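Putative uncharacterized protein (Pseudomonas putida, PDB 4J25) is a prolyl-4-hydroxylase of the 2-oxoglutarate oxygenase family that probably hydroxylates peptidyl proline with ferrous iron and ascorbate. Local coordinates at residues A33-D38 with G43-A48; Q175-L180 with E185-P190. One frame throughout, in Å; residues are numbered along the deposited sequence.

Contact 1: residues A33-D38 with G43-A48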
# COMPACT_ATOMS: atom_id res chain seq x y z
N ALA A 33 -4.16 -11.11 10.95
CA ALA A 33 -3.13 -11.93 11.58
C ALA A 33 -2.16 -12.52 10.55
O ALA A 33 -0.98 -12.68 10.84
CB ALA A 33 -3.77 -13.04 12.38
N ALA A 34 -2.66 -12.83 9.36
CA ALA A 34 -1.83 -13.39 8.29
C ALA A 34 -0.84 -12.36 7.73
O ALA A 34 0.30 -12.70 7.42
CB ALA A 34 -2.71 -13.93 7.19
N VAL A 35 -1.29 -11.11 7.58
CA VAL A 35 -0.41 -10.02 7.15
C VAL A 35 0.73 -9.84 8.18
O VAL A 35 1.89 -9.71 7.81
CB VAL A 35 -1.19 -8.69 6.99
CG1 VAL A 35 -0.27 -7.57 6.54
CG2 VAL A 35 -2.32 -8.86 5.98
N VAL A 36 0.38 -9.85 9.46
CA VAL A 36 1.38 -9.66 10.51
C VAL A 36 2.37 -10.82 10.57
O VAL A 36 3.58 -10.60 10.66
CB VAL A 36 0.73 -9.46 11.89
CG1 VAL A 36 1.82 -9.27 12.95
CG2 VAL A 36 -0.19 -8.26 11.88
N ASP A 37 1.88 -12.06 10.50
CA ASP A 37 2.79 -13.22 10.48
C ASP A 37 3.74 -13.14 9.28
O ASP A 37 4.95 -13.34 9.43
CB ASP A 37 1.99 -14.52 10.48
CG ASP A 37 2.86 -15.74 10.26
OD1 ASP A 37 4.09 -15.66 10.43
OD2 ASP A 37 2.31 -16.81 9.92
N ASP A 38 3.21 -12.80 8.10
CA ASP A 38 4.04 -12.64 6.90
C ASP A 38 5.11 -11.56 7.08
O ASP A 38 6.26 -11.75 6.70
CB ASP A 38 3.20 -12.27 5.67
CG ASP A 38 2.29 -13.41 5.19
OD1 ASP A 38 2.53 -14.58 5.56
OD2 ASP A 38 1.35 -13.11 4.40
N GLY A 43 9.16 -10.32 5.93
CA GLY A 43 9.36 -8.90 5.70
C GLY A 43 8.34 -8.27 4.76
O GLY A 43 8.39 -7.08 4.49
N TRP A 44 7.42 -9.08 4.23
CA TRP A 44 6.42 -8.57 3.30
C TRP A 44 5.20 -9.48 3.24
O TRP A 44 5.26 -10.63 3.66
CB TRP A 44 7.01 -8.41 1.89
CG TRP A 44 7.34 -9.70 1.21
CD1 TRP A 44 8.43 -10.51 1.46
CD2 TRP A 44 6.59 -10.35 0.17
NE1 TRP A 44 8.39 -11.61 0.64
CE2 TRP A 44 7.28 -11.53 -0.16
CE3 TRP A 44 5.41 -10.04 -0.51
CZ2 TRP A 44 6.83 -12.41 -1.15
CZ3 TRP A 44 4.96 -10.91 -1.51
CH2 TRP A 44 5.67 -12.08 -1.81
N SER A 45 4.10 -8.95 2.71
CA SER A 45 2.87 -9.71 2.61
C SER A 45 2.08 -9.20 1.41
O SER A 45 2.16 -8.02 1.06
CB SER A 45 2.05 -9.57 3.88
OG SER A 45 0.96 -10.47 3.90
N GLN A 46 1.37 -10.10 0.76
CA GLN A 46 0.48 -9.75 -0.34
C GLN A 46 -0.88 -10.41 -0.13
O GLN A 46 -0.96 -11.60 0.17
CB GLN A 46 1.10 -10.18 -1.66
CG GLN A 46 0.20 -9.91 -2.90
CD GLN A 46 0.84 -10.34 -4.21
OE1 GLN A 46 0.16 -10.53 -5.20
NE2 GLN A 46 2.15 -10.49 -4.21
N GLN A 47 -1.95 -9.63 -0.28
CA GLN A 47 -3.30 -10.13 -0.04
C GLN A 47 -4.19 -9.77 -1.21
O GLN A 47 -4.36 -8.59 -1.51
CB GLN A 47 -3.90 -9.48 1.21
CG GLN A 47 -3.08 -9.71 2.45
CD GLN A 47 -3.07 -11.15 2.84
OE1 GLN A 47 -4.07 -11.85 2.69
NE2 GLN A 47 -1.93 -11.62 3.34
N ALA A 48 -4.77 -10.77 -1.86
CA ALA A 48 -5.71 -10.51 -2.94
C ALA A 48 -7.07 -10.20 -2.33
O ALA A 48 -7.38 -10.66 -1.23
CB ALA A 48 -5.81 -11.73 -3.88
O HOH W 1 2.12 -13.00 1.36
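Asp38 and Ser45 meet through a short hydrogen bond, Ser45 OG donating to Asp38 OD2 at 2.7 Å. The carboxylate oxygen receives it on its anti lone pair, turned away from OD1. Ser45 OG is placed for this by a first torsion that sets it opposite the backbone N (chi1 -170°). The same hydroxyl accepts Gln47 NE2 at 3.2 Å, and the donor bond lies in the amide plane of Gln47; a chain of hydrogen bonds runs from amide to hydroxyl to carboxylate, which probably restrains the Ser45 hydroxyl and the Gln47 amide. The packed side lies next to it: Asp38 CB sits 3.3 Å from Trp44 O, and Val35, buried, brings CG2 to 3.7 Å from Gln47 CG, while its CG1 stands 4.1 Å from Ser45 CB. Val35 reaches on to Leu115 of helix 103-123 and Val197 of strand 195-199, which close this side. The other side is looser and wet. Ala34 is exposed and barely meets the strand. Beside Asp38, a water donates to OD2 at 3.1 Å and accepts from Gln46 N, joining carboxylate and strand backbone. At the turn, Gly43 N reaches Asp38 O at 3.3 Å, a weak bond bent to 126°; Gly43 itself, with positive phi, is the first residue to leave the helical conformation. The segment axes approach to 7.0 Å and run at 149°, roughly antiparallel. This is a helix turning directly back into a strand, here the edge strand 44-47 of the larger sheet of the double-stranded beta-helix (jellyroll) fold, with helix 32-42 lying against it.

Contact 2: residues Q175-L180 with E185-P190. With OGA (N-oxalylglycine), chain J.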
# COMPACT_ATOMS: atom_id res chain seq x y z
N GLN A 175 4.14 -3.81 -13.22
CA GLN A 175 4.28 -4.56 -11.98
C GLN A 175 5.14 -3.79 -10.98
O GLN A 175 6.05 -3.05 -11.36
CB GLN A 175 4.90 -5.94 -12.21
CG GLN A 175 6.29 -5.93 -12.85
CD GLN A 175 6.24 -6.17 -14.35
OE1 GLN A 175 5.82 -5.29 -15.11
NE2 GLN A 175 6.64 -7.36 -14.77
N LEU A 176 4.80 -3.94 -9.71
CA LEU A 176 5.75 -3.63 -8.64
C LEU A 176 6.73 -4.80 -8.59
O LEU A 176 6.31 -5.95 -8.50
CB LEU A 176 5.03 -3.51 -7.30
CG LEU A 176 5.91 -3.27 -6.06
CD1 LEU A 176 6.49 -1.87 -6.09
CD2 LEU A 176 5.12 -3.49 -4.77
N ARG A 177 8.02 -4.52 -8.69
CA ARG A 177 9.06 -5.55 -8.54
C ARG A 177 9.81 -5.37 -7.23
O ARG A 177 10.44 -4.35 -7.01
CB ARG A 177 10.03 -5.51 -9.72
CG ARG A 177 11.17 -6.52 -9.60
CD ARG A 177 11.89 -6.71 -10.91
NE ARG A 177 11.06 -7.38 -11.91
CZ ARG A 177 11.37 -7.48 -13.20
NH1 ARG A 177 12.48 -6.93 -13.67
NH2 ARG A 177 10.56 -8.12 -14.02
N MET A 178 9.74 -6.39 -6.37
CA MET A 178 10.31 -6.37 -5.03
C MET A 178 11.54 -7.25 -4.97
O MET A 178 11.53 -8.38 -5.43
CB MET A 178 9.29 -6.89 -4.03
CG MET A 178 7.95 -6.17 -4.10
SD MET A 178 6.66 -7.09 -3.25
CE MET A 178 7.08 -6.72 -1.56
N PHE A 179 12.61 -6.70 -4.41
CA PHE A 179 13.86 -7.41 -4.29
C PHE A 179 13.98 -7.94 -2.89
O PHE A 179 14.19 -7.21 -1.92
CB PHE A 179 15.01 -6.49 -4.69
CG PHE A 179 14.88 -6.02 -6.11
CD1 PHE A 179 15.35 -6.79 -7.15
CD2 PHE A 179 14.22 -4.84 -6.40
CE1 PHE A 179 15.19 -6.38 -8.46
CE2 PHE A 179 14.07 -4.43 -7.71
CZ PHE A 179 14.55 -5.20 -8.74
N LEU A 180 13.83 -9.26 -2.80
CA LEU A 180 13.72 -9.94 -1.52
C LEU A 180 15.06 -10.52 -1.17
O LEU A 180 16.03 -10.30 -1.88
CB LEU A 180 12.64 -11.01 -1.60
CG LEU A 180 11.33 -10.50 -2.18
CD1 LEU A 180 10.30 -11.62 -2.30
CD2 LEU A 180 10.80 -9.32 -1.35
N GLU A 185 13.51 -12.25 -6.67
CA GLU A 185 12.69 -11.13 -7.12
C GLU A 185 11.25 -11.58 -7.16
O GLU A 185 10.99 -12.74 -7.44
CB GLU A 185 13.17 -10.64 -8.49
CG GLU A 185 14.64 -10.26 -8.51
CD GLU A 185 15.11 -9.73 -9.85
OE1 GLU A 185 14.27 -9.56 -10.75
OE2 GLU A 185 16.33 -9.49 -9.99
N HIS A 186 10.31 -10.68 -6.88
CA HIS A 186 8.88 -11.00 -6.99
C HIS A 186 8.12 -9.83 -7.61
O HIS A 186 8.16 -8.73 -7.08
CB HIS A 186 8.29 -11.30 -5.61
CG HIS A 186 6.83 -11.65 -5.63
ND1 HIS A 186 6.34 -12.73 -6.34
CD2 HIS A 186 5.76 -11.08 -5.03
CE1 HIS A 186 5.04 -12.81 -6.18
NE2 HIS A 186 4.66 -11.82 -5.39
N ASP A 187 7.43 -10.08 -8.74
CA ASP A 187 6.57 -9.10 -9.37
C ASP A 187 5.16 -9.16 -8.79
O ASP A 187 4.60 -10.24 -8.60
CB ASP A 187 6.50 -9.34 -10.88
CG ASP A 187 7.79 -8.96 -11.58
OD1 ASP A 187 8.73 -8.56 -10.88
OD2 ASP A 187 7.86 -9.06 -12.83
N VAL A 188 4.57 -8.00 -8.52
CA VAL A 188 3.15 -7.90 -8.23
C VAL A 188 2.42 -7.16 -9.35
O VAL A 188 2.77 -6.02 -9.66
CB VAL A 188 2.92 -7.16 -6.90
CG1 VAL A 188 1.41 -7.09 -6.59
CG2 VAL A 188 3.63 -7.86 -5.79
N GLU A 189 1.42 -7.78 -9.96
CA GLU A 189 0.57 -7.08 -10.91
C GLU A 189 -0.39 -6.20 -10.13
O GLU A 189 -0.98 -6.65 -9.15
CB GLU A 189 -0.22 -8.04 -11.82
CG GLU A 189 0.65 -8.82 -12.79
CD GLU A 189 -0.14 -9.53 -13.88
OE1 GLU A 189 -1.29 -9.12 -14.16
OE2 GLU A 189 0.41 -10.50 -14.45
N PRO A 190 -0.56 -4.95 -10.56
CA PRO A 190 -1.38 -3.96 -9.85
C PRO A 190 -2.88 -4.19 -10.09
O PRO A 190 -3.59 -3.31 -10.58
CB PRO A 190 -0.91 -2.65 -10.45
CG PRO A 190 -0.60 -3.04 -11.89
CD PRO A 190 0.01 -4.41 -11.80
C1 OGA J . 6.07 4.43 -3.70
C2 OGA J . 6.06 3.13 -4.45
C4 OGA J . 4.86 1.44 -5.79
C5 OGA J . 3.54 1.12 -6.39
O1 OGA J . 5.09 5.21 -3.86
O2 OGA J . 7.04 4.72 -2.91
O2' OGA J . 7.08 2.46 -4.52
O3 OGA J . 3.21 -0.09 -6.57
N1 OGA J . 4.85 2.68 -5.10
O4 OGA J . 2.74 2.03 -6.72
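Arg177 and Asp187 lie side by side across an antiparallel beta hairpin of the jellyroll, as a non-hydrogen-bonded pair. The guanidinium grips the carboxylate side-on: NE meets OD1 at 2.8 Å and NH2 meets OD2 at 3.1 Å, both on syn lone pairs, with the two planes only 12° apart. Gln175 NE2 adds a bond to Asp187 OD2 at 2.9 Å, arriving from above the carboxylate plane, so that oxygen has two donors. Were Arg177 replaced by an alanine, the Asp187 carboxylate would probably lose both guanidinium bonds and its adjacent countercharge, and be freer to turn despite the bond from Gln175. Further along this face, Glu185 lies beside Phe179, its OE2 at the ring edge, 3.6 Å from CE1.

Backbone bonds at the Leu176–Val188 and Met178–His186 pairs set this register. Alternation along the strands puts Leu176, Met178 and Val188 on the opposite face, where Val196 touches all three. On its other edge strand 176-179 pairs with strand 205-207 and its flanks; the Leu176 side chain lies about 4 Å from that of the manganese ligand His205. With CG opposite the backbone N (chi1 176°), Leu176 extends CD1 to 3.7 Å from C4 of N-oxalylglycine.

Overall arrangement
Both contacts join neighbouring chain elements, but in different sheets: contact 1 sets helix 32-42 on the edge strand of the larger sheet, while contact 2 pairs two strands of the smaller one. Val35 and Ser45 in contact 1, and Leu176, Met178 and Val188 in contact 2, are the buried parts; exposed Ala34 and Glu185 belong to the surface. Side-chain polar bonds, a water and Val35 packing carry the first; regular backbone pairing, with a salt bridge on one face and apolar packing on the other, carries the second. Contact 2 reaches the ligand pocket directly, whereas the side chain of Trp44 is about 12 Å from N-oxalylglycine. Yet the contacts touch: Trp44 CH2 is 3.4 Å from His186 CD2.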